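Local coordinates for protein TSSL (Francisella novicida, PDB 4ACK) that is a DotU-family component of the type VI secretion system and probably serves, through its all-helical cytoplasmic domain, in building the machinery that exports virulence proteins, at residues T123-L126 / I127-D131; I10-I13 / I14-T17. All coordinates share one frame; numbering follows the deposited sequence.

Both contacts are local, each within one helix of an all-helical domain, and they face each other: contact 2 lies in the middle of helix 4-20, contact 1 at the C-terminal end of helix 118-129 and just past it, with centres about 12 Å apart. Contact 2 is the more buried, its isoleucines and threonines turned into the bundle while Leu11 and Lys15 are exposed. Contact 1 is partly buried and mixes an apolar inner face with a more open polar side formed by Ser125, His129 and Asn130. Carbonyls that accept a second, side-chain bond occur in both, two in contact 1 and one in contact 2. Leu126 CB meets Ile14 CD1 at 4.0 Å, joining them.

Contact 1 of 2, residues T123-L126 / I127-D131; sequences TISL and ILHND
His129 and Asn130 each bond twice to the carbonyl one turn back, closing the last turn of helix 118-129 with side chains as well as backbone. Ser125 O takes the backbone N of His129 at 2.8 Å and also its ring ND1 at 3.2 Å. The oxygen lies near the imidazole plane, at the ring edge, whereas ND1 stands above the plane of the carbonyl, and the N-H is bent to 145°. Asn130 repeats the pattern on Leu126 O: its N is 2.9 Å away and its ND2 3.0 Å. Here the amide N-H is straighter, 165°, and the oxygen lies in the amide plane, although ND2 again sits above the carbonyl plane. With CG beside the backbone N (chi1 -70°), the Asn130 amide folds back along the helix, and this bond helps to fix its rotation. On the inner side Ile124 and Leu128 run side by side, and the branch CG2 of Ile124 presses on Leu128 CD1 at 3.5 Å, a tight contact. Ile127 directs CG1 between its own N and carbonyl carbon, bringing that methylene to 3.4 Å from Ile124 O. Asp131, with positive phi, is the C-prime residue of a Schellman motif that ends the helix. Ser125 OG is hydrogen-bonded to Asp153; the same helix 143-153 covers Ile124 with Ile152 and Leu128 with Lys149. Ile124 and Ile127 reach helix 99-112, Ile127 and Asn130 meet Tyr68 of helix 55-79, and Leu126 faces helix 4-20.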
ATOM      1  N   THR A 123      -5.709  -5.104   4.608  1.00 29.23           N
ATOM      2  CA  THR A 123      -4.910  -4.205   3.831  1.00 30.15           C
ATOM      3  C   THR A 123      -3.745  -4.958   3.123  1.00 29.83           C
ATOM      4  O   THR A 123      -3.532  -4.745   1.911  1.00 28.84           O
ATOM      5  CB  THR A 123      -4.427  -3.091   4.690  1.00 30.38           C
ATOM      6  OG1 THR A 123      -5.585  -2.416   5.213  1.00 33.17           O
ATOM      7  CG2 THR A 123      -3.603  -2.134   3.863  1.00 31.55           C
ATOM      8  N   ILE A 124      -3.064  -5.873   3.838  1.00 28.48           N
ATOM      9  CA  ILE A 124      -1.996  -6.669   3.212  1.00 28.12           C
ATOM     10  C   ILE A 124      -2.601  -7.562   2.132  1.00 28.87           C
ATOM     11  O   ILE A 124      -2.099  -7.619   1.035  1.00 28.20           O
ATOM     12  CB  ILE A 124      -1.179  -7.553   4.198  1.00 26.61           C
ATOM     13  CG1 ILE A 124      -0.525  -6.706   5.296  1.00 28.35           C
ATOM     14  CG2 ILE A 124      -0.098  -8.394   3.433  1.00 23.43           C
ATOM     15  CD1 ILE A 124       0.407  -5.654   4.818  1.00 23.05           C
ATOM     16  N   SER A 125      -3.660  -8.286   2.470  1.00 31.21           N
ATOM     17  CA  SER A 125      -4.347  -9.176   1.501  1.00 32.15           C
ATOM     18  C   SER A 125      -4.695  -8.398   0.196  1.00 32.34           C
ATOM     19  O   SER A 125      -4.397  -8.848  -0.921  1.00 32.78           O
ATOM     20  CB  SER A 125      -5.644  -9.701   2.116  1.00 31.54           C
ATOM     21  OG  SER A 125      -6.183 -10.693   1.285  1.00 34.00           O
ATOM     22  N   LEU A 126      -5.240  -7.199   0.361  1.00 31.38           N
ATOM     23  CA  LEU A 126      -5.600  -6.391  -0.790  1.00 32.02           C
ATOM     24  C   LEU A 126      -4.422  -6.034  -1.667  1.00 31.66           C
ATOM     25  O   LEU A 126      -4.481  -6.263  -2.863  1.00 31.95           O
ATOM     26  CB  LEU A 126      -6.354  -5.087  -0.384  1.00 30.78           C
ATOM     27  CG  LEU A 126      -7.822  -5.342   0.107  1.00 34.40           C
ATOM     28  CD1 LEU A 126      -8.366  -4.136   0.848  1.00 31.94           C
ATOM     29  CD2 LEU A 126      -8.791  -5.724  -1.013  1.00 36.08           C
ATOM     30  N   ILE A 127      -3.365  -5.443  -1.093  1.00 31.45           N
ATOM     31  CA  ILE A 127      -2.207  -5.078  -1.911  1.00 31.04           C
ATOM     32  C   ILE A 127      -1.608  -6.320  -2.575  1.00 31.07           C
ATOM     33  O   ILE A 127      -1.252  -6.231  -3.748  1.00 32.37           O
ATOM     34  CB  ILE A 127      -1.183  -4.180  -1.223  1.00 30.51           C
ATOM     35  CG1 ILE A 127      -0.460  -4.912  -0.104  1.00 30.08           C
ATOM     36  CG2 ILE A 127      -1.862  -2.917  -0.668  1.00 30.95           C
ATOM     37  CD1 ILE A 127       0.914  -4.284   0.300  1.00 24.12           C
ATOM     38  N   LEU A 128      -1.645  -7.475  -1.905  1.00 30.00           N
ATOM     39  CA  LEU A 128      -1.095  -8.712  -2.465  1.00 31.29           C
ATOM     40  C   LEU A 128      -1.996  -9.310  -3.596  1.00 33.41           C
ATOM     41  O   LEU A 128      -1.481  -9.954  -4.526  1.00 33.68           O
ATOM     42  CB  LEU A 128      -0.809  -9.780  -1.365  1.00 29.54           C
ATOM     43  CG  LEU A 128       0.351  -9.485  -0.347  1.00 30.20           C
ATOM     44  CD1 LEU A 128       0.461 -10.570   0.770  1.00 29.28           C
ATOM     45  CD2 LEU A 128       1.692  -9.353  -1.040  1.00 27.42           C
ATOM     46  N   HIS A 129      -3.322  -9.141  -3.478  1.00 33.13           N
ATOM     47  CA  HIS A 129      -4.237  -9.530  -4.536  1.00 34.65           C
ATOM     48  C   HIS A 129      -4.196  -8.587  -5.673  1.00 34.99           C
ATOM     49  O   HIS A 129      -4.575  -8.967  -6.756  1.00 35.80           O
ATOM     50  CB  HIS A 129      -5.682  -9.751  -4.044  1.00 34.94           C
ATOM     51  CG  HIS A 129      -5.886 -11.131  -3.513  1.00 38.77           C
ATOM     52  ND1 HIS A 129      -5.750 -11.446  -2.174  1.00 44.08           N
ATOM     53  CD2 HIS A 129      -6.118 -12.300  -4.152  1.00 42.35           C
ATOM     54  CE1 HIS A 129      -5.946 -12.744  -2.008  1.00 42.53           C
ATOM     55  NE2 HIS A 129      -6.153 -13.288  -3.198  1.00 44.76           N
ATOM     56  N   ASN A 130      -3.768  -7.346  -5.422  1.00 35.11           N
ATOM     57  CA  ASN A 130      -3.377  -6.414  -6.497  1.00 34.57           C
ATOM     58  C   ASN A 130      -1.888  -6.405  -6.967  1.00 33.80           C
ATOM     59  O   ASN A 130      -1.403  -5.391  -7.494  1.00 34.14           O
ATOM     60  CB  ASN A 130      -3.896  -5.025  -6.163  1.00 35.24           C
ATOM     61  CG  ASN A 130      -5.431  -4.984  -6.274  1.00 39.57           C
ATOM     62  OD1 ASN A 130      -5.944  -4.757  -7.370  1.00 41.82           O
ATOM     63  ND2 ASN A 130      -6.147  -5.378  -5.196  1.00 34.07           N
ATOM     64  N   ASP A 131      -1.202  -7.539  -6.787  1.00 34.02           N
ATOM     65  CA  ASP A 131       0.143  -7.796  -7.349  1.00 33.05           C
ATOM     66  C   ASP A 131       1.248  -6.917  -6.800  1.00 31.71           C
ATOM     67  O   ASP A 131       2.164  -6.537  -7.550  1.00 32.20           O
ATOM     68  CB  ASP A 131       0.110  -7.771  -8.881  1.00 34.68           C
ATOM     69  CG  ASP A 131      -0.847  -8.816  -9.418  1.00 37.35           C
ATOM     70  OD1 ASP A 131      -1.023  -9.849  -8.757  1.00 42.92           O
ATOM     71  OD2 ASP A 131      -1.455  -8.603 -10.461  1.00 45.81           O
TER

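Contact 2 of 2, residues I10-I13 / I14-T17; sequences ILDI and IKTT
Ile10 and Ile14, one turn apart on the amphipathic helix 4-20, form part of the apolar side of this segment in the helical bundle of the DotU domain. Their side chains run alongside each other in the same direction, Ile10 CG2 to Ile14 CD1 being 4.2 Å, an easy van der Waals contact. CG1 of Ile14 lies 3.3 Å from Ile10 O, the carbonyl that receives Ile14 N. On another face of the helix, Asp12 and Lys15 cross at a slant. The salt bridge from Asp12 OD1 to Lys15 NZ is long, 3.9 Å, so the attraction is probably modest, and the crowding of Lys15 CE against OD1 makes the placing of the lysine end doubtful. The backbone bonds from Ile14, Lys15 and Thr16 to Ile10, Leu11 and Asp12 set the spacing from which these side chains leave the helix. Farther out, Ile13 packs on Leu65 and Val69 of helix 55-79 and on Ser41 and Ile42 of helix 30-52, Thr16 touches Ile38, and Ile10 reaches Ile119 of helix 118-129. The hydroxyl of the buried Thr17 is satisfied within the helix: OG1, beside its own backbone N (chi1 -62°), donates to Ile13 O at 3.0 Å, and Thr17 N reaches the same oxygen from the opposite face of the carbonyl plane.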
ATOM      1  N   ILE A  10      -9.222   2.830   1.316  1.00 38.07           N
ATOM      2  CA  ILE A  10      -8.096   2.031   0.817  1.00 37.48           C
ATOM      3  C   ILE A  10      -8.431   1.523  -0.625  1.00 39.89           C
ATOM      4  O   ILE A  10      -7.624   1.670  -1.532  1.00 38.87           O
ATOM      5  CB  ILE A  10      -7.778   0.869   1.804  1.00 36.03           C
ATOM      6  CG1 ILE A  10      -7.181   1.449   3.119  1.00 30.94           C
ATOM      7  CG2 ILE A  10      -6.939  -0.245   1.129  1.00 34.19           C
ATOM      8  CD1 ILE A  10      -7.319   0.455   4.334  1.00 30.72           C
ATOM      9  N   LEU A  11      -9.645   0.986  -0.810  1.00 41.77           N
ATOM     10  CA  LEU A  11     -10.218   0.697  -2.148  1.00 43.41           C
ATOM     11  C   LEU A  11     -10.199   1.860  -3.093  1.00 44.05           C
ATOM     12  O   LEU A  11      -9.840   1.709  -4.247  1.00 45.14           O
ATOM     13  CB  LEU A  11     -11.629   0.155  -2.021  1.00 44.36           C
ATOM     14  CG  LEU A  11     -11.668  -1.188  -1.303  1.00 45.23           C
ATOM     15  CD1 LEU A  11     -13.133  -1.682  -1.148  1.00 48.89           C
ATOM     16  CD2 LEU A  11     -10.820  -2.220  -2.055  1.00 47.19           C
ATOM     17  N   ASP A  12     -10.521   3.043  -2.605  1.00 44.61           N
ATOM     18  CA  ASP A  12     -10.514   4.188  -3.486  1.00 45.29           C
ATOM     19  C   ASP A  12      -9.099   4.500  -4.026  1.00 45.58           C
ATOM     20  O   ASP A  12      -8.927   4.734  -5.241  1.00 44.76           O
ATOM     21  CB  ASP A  12     -11.162   5.420  -2.851  1.00 45.80           C
ATOM     22  CG  ASP A  12     -11.655   6.419  -3.887  0.50 46.59           C
ATOM     23  OD1 ASP A  12     -12.198   5.985  -4.932  0.50 48.32           O
ATOM     24  OD2 ASP A  12     -11.494   7.642  -3.660  0.50 47.71           O
ATOM     25  N   ILE A  13      -8.121   4.518  -3.120  1.00 43.96           N
ATOM     26  CA  ILE A  13      -6.717   4.650  -3.477  1.00 43.28           C
ATOM     27  C   ILE A  13      -6.295   3.544  -4.418  1.00 43.53           C
ATOM     28  O   ILE A  13      -5.668   3.793  -5.418  1.00 43.33           O
ATOM     29  CB  ILE A  13      -5.825   4.699  -2.224  1.00 42.63           C
ATOM     30  CG1 ILE A  13      -6.102   6.025  -1.514  1.00 40.44           C
ATOM     31  CG2 ILE A  13      -4.358   4.557  -2.609  1.00 40.75           C
ATOM     32  CD1 ILE A  13      -5.798   6.025   0.011  1.00 38.08           C
ATOM     33  N   ILE A  14      -6.657   2.313  -4.133  1.00 44.41           N
ATOM     34  CA  ILE A  14      -6.285   1.299  -5.071  1.00 44.80           C
ATOM     35  C   ILE A  14      -6.872   1.734  -6.501  1.00 47.32           C
ATOM     36  O   ILE A  14      -6.104   1.940  -7.458  1.00 47.03           O
ATOM     37  CB  ILE A  14      -6.583  -0.091  -4.515  1.00 44.24           C
ATOM     38  CG1 ILE A  14      -5.699  -0.359  -3.265  1.00 40.04           C
ATOM     39  CG2 ILE A  14      -6.290  -1.140  -5.527  1.00 43.10           C
ATOM     40  CD1 ILE A  14      -5.933  -1.764  -2.641  1.00 34.36           C
ATOM     41  N   LYS A  15      -8.188   1.989  -6.602  1.00 48.40           N
ATOM     42  CA  LYS A  15      -8.815   2.601  -7.809  1.00 48.80           C
ATOM     43  C   LYS A  15      -8.037   3.802  -8.431  1.00 48.34           C
ATOM     44  O   LYS A  15      -7.578   3.701  -9.570  1.00 47.61           O
ATOM     45  CB  LYS A  15     -10.315   2.932  -7.498  1.00 50.27           C
ATOM     46  CG  LYS A  15     -11.229   3.350  -8.690  1.00 54.48           C
ATOM     47  CD  LYS A  15     -12.681   3.732  -8.236  1.00 59.09           C
ATOM     48  CE  LYS A  15     -12.746   5.182  -7.662  1.00 61.82           C
ATOM     49  NZ  LYS A  15     -13.074   6.219  -8.715  1.00 60.49           N
ATOM     50  N   THR A  16      -7.866   4.917  -7.707  1.00 48.54           N
ATOM     51  CA  THR A  16      -7.084   6.063  -8.234  1.00 50.18           C
ATOM     52  C   THR A  16      -5.671   5.657  -8.772  1.00 51.28           C
ATOM     53  O   THR A  16      -5.116   6.388  -9.614  1.00 50.94           O
ATOM     54  CB  THR A  16      -6.922   7.267  -7.239  1.00 50.37           C
ATOM     55  OG1 THR A  16      -8.191   7.850  -6.888  1.00 50.84           O
ATOM     56  CG2 THR A  16      -6.031   8.351  -7.831  1.00 50.48           C
ATOM     57  N   THR A  17      -5.131   4.500  -8.309  1.00 51.40           N
ATOM     58  CA  THR A  17      -3.826   3.951  -8.738  1.00 50.79           C
ATOM     59  C   THR A  17      -3.930   3.139 -10.014  1.00 52.67           C
ATOM     60  O   THR A  17      -3.217   3.454 -10.975  1.00 52.00           O
ATOM     61  CB  THR A  17      -3.163   3.049  -7.671  1.00 50.49           C
ATOM     62  OG1 THR A  17      -2.898   3.826  -6.500  1.00 46.12           O
ATOM     63  CG2 THR A  17      -1.827   2.449  -8.227  1.00 48.42           C
TER